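Long-range contacts in integrase (PDB 1AE9), which integrates the genome of phage lambda into the host chromosome by site-specific recombination and, together with excisionase, excises the prophage again: residues W22-M27 with T108-F113; V37-C41 with L104-V109. Residues are numbered along the deposited sequence.

Contact 1. Residues W22-M27 with T108-F113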
loop_
_atom_site.group_PDB
_atom_site.type_symbol
_atom_site.label_atom_id
_atom_site.label_comp_id
_atom_site.label_asym_id
_atom_site.label_seq_id
_atom_site.Cartn_x
_atom_site.Cartn_y
_atom_site.Cartn_z
ATOM N N TRP A 22 4.445 -4.887 -18.492
ATOM C CA TRP A 22 5.127 -3.756 -17.879
ATOM C C TRP A 22 6.298 -4.102 -16.954
ATOM O O TRP A 22 7.151 -3.248 -16.715
ATOM C CB TRP A 22 4.129 -2.845 -17.140
ATOM C CG TRP A 22 3.311 -3.526 -16.057
ATOM C CD1 TRP A 22 2.000 -3.920 -16.141
ATOM C CD2 TRP A 22 3.745 -3.869 -14.726
ATOM N NE1 TRP A 22 1.593 -4.482 -14.950
ATOM C CE2 TRP A 22 2.641 -4.465 -14.066
ATOM C CE3 TRP A 22 4.956 -3.729 -14.028
ATOM C CZ2 TRP A 22 2.714 -4.918 -12.741
ATOM C CZ3 TRP A 22 5.027 -4.179 -12.711
ATOM C CH2 TRP A 22 3.912 -4.765 -12.084
ATOM N N LEU A 23 6.364 -5.337 -16.449
ATOM C CA LEU A 23 7.437 -5.706 -15.528
ATOM C C LEU A 23 8.833 -5.555 -16.129
ATOM O O LEU A 23 9.680 -4.872 -15.552
ATOM C CB LEU A 23 7.244 -7.126 -14.959
ATOM C CG LEU A 23 8.283 -7.538 -13.894
ATOM C CD1 LEU A 23 8.346 -6.508 -12.755
ATOM C CD2 LEU A 23 7.968 -8.910 -13.347
ATOM N N ARG A 24 9.074 -6.177 -17.280
ATOM C CA ARG A 24 10.377 -6.082 -17.935
ATOM C C ARG A 24 10.740 -4.633 -18.248
ATOM O O ARG A 24 11.897 -4.226 -18.088
ATOM C CB ARG A 24 10.403 -6.918 -19.219
ATOM C CG ARG A 24 10.542 -8.412 -18.964
ATOM C CD ARG A 24 10.608 -9.200 -20.259
ATOM N NE ARG A 24 10.988 -10.594 -20.033
ATOM C CZ ARG A 24 10.677 -11.608 -20.841
ATOM N NH1 ARG A 24 9.968 -11.402 -21.942
ATOM N NH2 ARG A 24 11.085 -12.836 -20.552
ATOM N N LEU A 25 9.752 -3.850 -18.676
ATOM C CA LEU A 25 9.976 -2.448 -19.011
ATOM C C LEU A 25 10.307 -1.623 -17.767
ATOM O O LEU A 25 11.187 -0.759 -17.807
ATOM C CB LEU A 25 8.765 -1.885 -19.757
ATOM C CG LEU A 25 8.547 -2.562 -21.118
ATOM C CD1 LEU A 25 7.185 -2.190 -21.698
ATOM C CD2 LEU A 25 9.670 -2.178 -22.078
ATOM N N ALA A 26 9.629 -1.905 -16.657
ATOM C CA ALA A 26 9.908 -1.190 -15.416
ATOM C C ALA A 26 11.324 -1.548 -14.942
ATOM O O ALA A 26 12.049 -0.683 -14.437
ATOM C CB ALA A 26 8.884 -1.545 -14.354
ATOM N N MET A 27 11.718 -2.813 -15.123
ATOM C CA MET A 27 13.061 -3.276 -14.735
ATOM C C MET A 27 14.129 -2.523 -15.528
ATOM O O MET A 27 15.101 -2.010 -14.958
ATOM C CB MET A 27 13.222 -4.788 -14.957
ATOM C CG MET A 27 12.548 -5.654 -13.892
ATOM S SD MET A 27 12.551 -7.417 -14.265
ATOM C CE MET A 27 14.347 -7.757 -14.139
ATOM N N THR A 108 2.881 -2.655 -6.146
ATOM C CA THR A 108 2.544 -3.573 -7.219
ATOM C C THR A 108 3.788 -3.970 -8.019
ATOM O O THR A 108 3.997 -5.147 -8.314
ATOM C CB THR A 108 1.481 -2.946 -8.135
ATOM O OG1 THR A 108 0.300 -2.688 -7.365
ATOM C CG2 THR A 108 1.138 -3.865 -9.287
ATOM N N VAL A 109 4.620 -2.992 -8.349
ATOM C CA VAL A 109 5.835 -3.260 -9.110
ATOM C C VAL A 109 6.749 -4.197 -8.332
ATOM O O VAL A 109 7.222 -5.192 -8.872
ATOM C CB VAL A 109 6.580 -1.951 -9.452
ATOM C CG1 VAL A 109 7.897 -2.252 -10.149
ATOM C CG2 VAL A 109 5.710 -1.079 -10.343
ATOM N N SER A 110 6.971 -3.892 -7.056
ATOM C CA SER A 110 7.818 -4.716 -6.196
ATOM C C SER A 110 7.292 -6.142 -6.070
ATOM O O SER A 110 8.062 -7.107 -6.131
ATOM C CB SER A 110 7.914 -4.098 -4.801
ATOM O OG SER A 110 8.504 -2.811 -4.856
ATOM N N ARG A 111 5.974 -6.258 -5.913
ATOM C CA ARG A 111 5.292 -7.539 -5.759
ATOM C C ARG A 111 5.493 -8.434 -6.979
ATOM O O ARG A 111 5.827 -9.615 -6.848
ATOM C CB ARG A 111 3.798 -7.294 -5.515
ATOM C CG ARG A 111 3.012 -8.470 -4.965
ATOM C CD ARG A 111 1.605 -8.011 -4.541
ATOM N NE ARG A 111 1.664 -6.864 -3.623
ATOM C CZ ARG A 111 0.970 -5.728 -3.752
ATOM N NH1 ARG A 111 0.127 -5.553 -4.763
ATOM N NH2 ARG A 111 1.146 -4.742 -2.875
ATOM N N TYR A 112 5.291 -7.884 -8.168
ATOM C CA TYR A 112 5.474 -8.677 -9.375
ATOM C C TYR A 112 6.944 -9.042 -9.617
ATOM O O TYR A 112 7.254 -10.140 -10.108
ATOM C CB TYR A 112 4.839 -7.979 -10.584
ATOM C CG TYR A 112 3.345 -8.227 -10.673
ATOM C CD1 TYR A 112 2.845 -9.329 -11.365
ATOM C CD2 TYR A 112 2.437 -7.375 -10.044
ATOM C CE1 TYR A 112 1.475 -9.582 -11.432
ATOM C CE2 TYR A 112 1.062 -7.614 -10.102
ATOM C CZ TYR A 112 0.589 -8.720 -10.797
ATOM O OH TYR A 112 -0.764 -8.963 -10.863
ATOM N N PHE A 113 7.844 -8.129 -9.257
ATOM C CA PHE A 113 9.274 -8.375 -9.389
ATOM C C PHE A 113 9.635 -9.538 -8.458
ATOM O O PHE A 113 10.343 -10.466 -8.855
ATOM C CB PHE A 113 10.086 -7.127 -9.012
ATOM C CG PHE A 113 11.579 -7.355 -9.005
ATOM C CD1 PHE A 113 12.320 -7.223 -10.170
ATOM C CD2 PHE A 113 12.234 -7.731 -7.837
ATOM C CE1 PHE A 113 13.693 -7.462 -10.175
ATOM C CE2 PHE A 113 13.613 -7.978 -7.831
ATOM C CZ PHE A 113 14.340 -7.840 -9.004
#
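Two helices of the tyrosine-recombinase catalytic domain cross here in its buried core: residues 22-27 of helix 21-33 and residues 108-113 of helix 106-120. The local axes approach to 10.3 Å with their N-to-C directions 105° apart, so the helices meet nearly at right angles and bulky side chains fill the gap. Trp22 is the most heavily covered residue, losing 83 Å² to the other helix. Its chi1 of 58° swings the indole across, putting CH2 3.6 Å from Tyr112 CD2. The six-membered ring and the Tyr112 ring lie with centroids 5.3 Å apart and planes at 76°, an offset edge-to-face (T-shaped) pair with the tryptophan giving the edge. The same indole reaches Val109, CZ3 to CG2 4.0 Å. Leu23 points toward the partner helix and packs on its backbone: CD2 is 3.5 Å from Tyr112 O, while CD1 is 3.9 Å from Phe113 N and 4.2 Å from Phe113 CB. Farther along, Met27 makes a Met-aromatic contact at the ring edge of Phe113, with SD 5.3 Å from the centroid and CE 4.0 Å from CE1. Helix 6-15 closes this end, its Ile12 touching both Met27 and Phe113. The Phe113 side chain is about 8 Å from that of His132, a predicted active-site residue. No hydrogen bond spans the 339 Å² interface, which implies that these helices are held together by apolar, aromatic and Met-aromatic packing.

Contact 2. Residues V37-C41 with L104-V109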
loop_
_atom_site.group_PDB
_atom_site.type_symbol
_atom_site.label_atom_id
_atom_site.label_comp_id
_atom_site.label_asym_id
_atom_site.label_seq_id
_atom_site.Cartn_x
_atom_site.Cartn_y
_atom_site.Cartn_z
ATOM N N VAL A 37 11.795 3.388 -7.185
ATOM C CA VAL A 37 10.550 2.873 -7.748
ATOM C C VAL A 37 9.373 3.852 -7.629
ATOM O O VAL A 37 8.574 3.984 -8.572
ATOM C CB VAL A 37 10.198 1.453 -7.192
ATOM C CG1 VAL A 37 9.917 1.497 -5.693
ATOM C CG2 VAL A 37 9.019 0.849 -7.972
ATOM N N GLY A 38 9.313 4.589 -6.516
ATOM C CA GLY A 38 8.251 5.567 -6.325
ATOM C C GLY A 38 8.284 6.590 -7.443
ATOM O O GLY A 38 7.247 6.962 -7.999
ATOM N N ASP A 39 9.481 7.021 -7.820
ATOM C CA ASP A 39 9.612 7.997 -8.892
ATOM C C ASP A 39 9.373 7.398 -10.275
ATOM O O ASP A 39 8.840 8.075 -11.152
ATOM C CB ASP A 39 10.959 8.716 -8.816
ATOM C CG ASP A 39 11.110 9.516 -7.537
ATOM O OD1 ASP A 39 10.129 10.167 -7.123
ATOM O OD2 ASP A 39 12.196 9.473 -6.926
ATOM N N LEU A 40 9.732 6.131 -10.472
ATOM C CA LEU A 40 9.494 5.487 -11.763
ATOM C C LEU A 40 7.987 5.475 -12.024
ATOM O O LEU A 40 7.530 5.763 -13.134
ATOM C CB LEU A 40 9.998 4.040 -11.766
ATOM C CG LEU A 40 11.500 3.758 -11.735
ATOM C CD1 LEU A 40 11.704 2.260 -11.612
ATOM C CD2 LEU A 40 12.178 4.289 -12.984
ATOM N N CYS A 41 7.222 5.134 -10.989
ATOM C CA CYS A 41 5.766 5.073 -11.082
ATOM C C CYS A 41 5.102 6.441 -11.314
ATOM O O CYS A 41 3.979 6.509 -11.812
ATOM C CB CYS A 41 5.191 4.389 -9.838
ATOM S SG CYS A 41 5.607 2.625 -9.716
ATOM N N LEU A 104 0.804 2.669 -12.040
ATOM C CA LEU A 104 1.136 1.563 -11.140
ATOM C C LEU A 104 1.673 2.131 -9.826
ATOM O O LEU A 104 2.112 3.276 -9.772
ATOM C CB LEU A 104 2.194 0.658 -11.784
ATOM C CG LEU A 104 1.761 -0.103 -13.035
ATOM C CD1 LEU A 104 2.961 -0.562 -13.784
ATOM C CD2 LEU A 104 0.895 -1.274 -12.656
ATOM N N SER A 105 1.561 1.364 -8.751
ATOM C CA SER A 105 2.082 1.804 -7.459
ATOM C C SER A 105 3.382 1.041 -7.206
ATOM O O SER A 105 3.598 -0.033 -7.785
ATOM C CB SER A 105 1.095 1.488 -6.336
ATOM O OG SER A 105 0.980 0.086 -6.144
ATOM N N SER A 106 4.222 1.570 -6.321
ATOM C CA SER A 106 5.487 0.926 -5.973
ATOM C C SER A 106 5.273 -0.497 -5.452
ATOM O O SER A 106 6.039 -1.413 -5.771
ATOM C CB SER A 106 6.200 1.742 -4.898
ATOM O OG SER A 106 6.380 3.076 -5.321
ATOM N N GLY A 107 4.231 -0.672 -4.644
ATOM C CA GLY A 107 3.931 -1.976 -4.083
ATOM C C GLY A 107 3.653 -3.027 -5.135
ATOM O O GLY A 107 4.124 -4.158 -5.034
ATOM N N THR A 108 2.881 -2.655 -6.146
ATOM C CA THR A 108 2.544 -3.573 -7.219
ATOM C C THR A 108 3.788 -3.970 -8.019
ATOM O O THR A 108 3.997 -5.147 -8.314
ATOM C CB THR A 108 1.481 -2.946 -8.135
ATOM O OG1 THR A 108 0.300 -2.688 -7.365
ATOM C CG2 THR A 108 1.138 -3.865 -9.287
ATOM N N VAL A 109 4.620 -2.992 -8.349
ATOM C CA VAL A 109 5.835 -3.260 -9.110
ATOM C C VAL A 109 6.749 -4.197 -8.332
ATOM O O VAL A 109 7.222 -5.192 -8.872
ATOM C CB VAL A 109 6.580 -1.951 -9.452
ATOM C CG1 VAL A 109 7.897 -2.252 -10.149
ATOM C CG2 VAL A 109 5.710 -1.079 -10.343
HETATM O O HOH W 1 2.930 4.159 -13.065
#
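Within the tyrosine-recombinase catalytic fold, the short helix 37-42 packs against the start of helix 106-120 and the loop leading into it, with Ser105 at the N-cap position. The backbones come close, CA to CA 5.4 Å for Gly38 and Ser106 and 5.8 Å for Cys41 and Leu104. Gly38 presents bare backbone to Ser106, whose OG comes to 3.3 Å from Gly38 CA. Cys41 is the main bump and loses 69 Å² to the other segment: its SG enters a hollow lined by Ser105 C at 3.7 Å, Ser106 N at 3.8 Å and Val109 CG2 at 3.8 Å, while its CB lies 3.3 Å from Leu104 O. One turn earlier, Val37 points toward the helix and fits between Ser106 and Val109, with CG1 3.8 Å from Ser106 CB and CG2 4.0 Å from Val109 CG1. Beyond the cysteine, a single water bridges the backbones, donating to Cys41 O at 2.9 Å and accepting from Leu104 N at 2.8 Å.

Contacts 1 and 2 lie on the same side of the chain's centre, their own centres 8 Å apart, and share helix 106-120 together with Thr108 and Val109. Their first segments come from consecutive helices, 21-33 and then 37-42; the chain next forms strands and helix 79-90 before returning through 104-113. Val109 joins the two interfaces, meeting Trp22 and Ala26 in one and Val37 and Cys41 in the other. The contacts also touch directly, with Trp22 CD2 3.5 Å from Leu104 CD1. Helix 106-120 thus packs against both helices, and the connection between those two carries Arg36, a predicted active-site residue, whose side chain is about 11 Å from that of Val109.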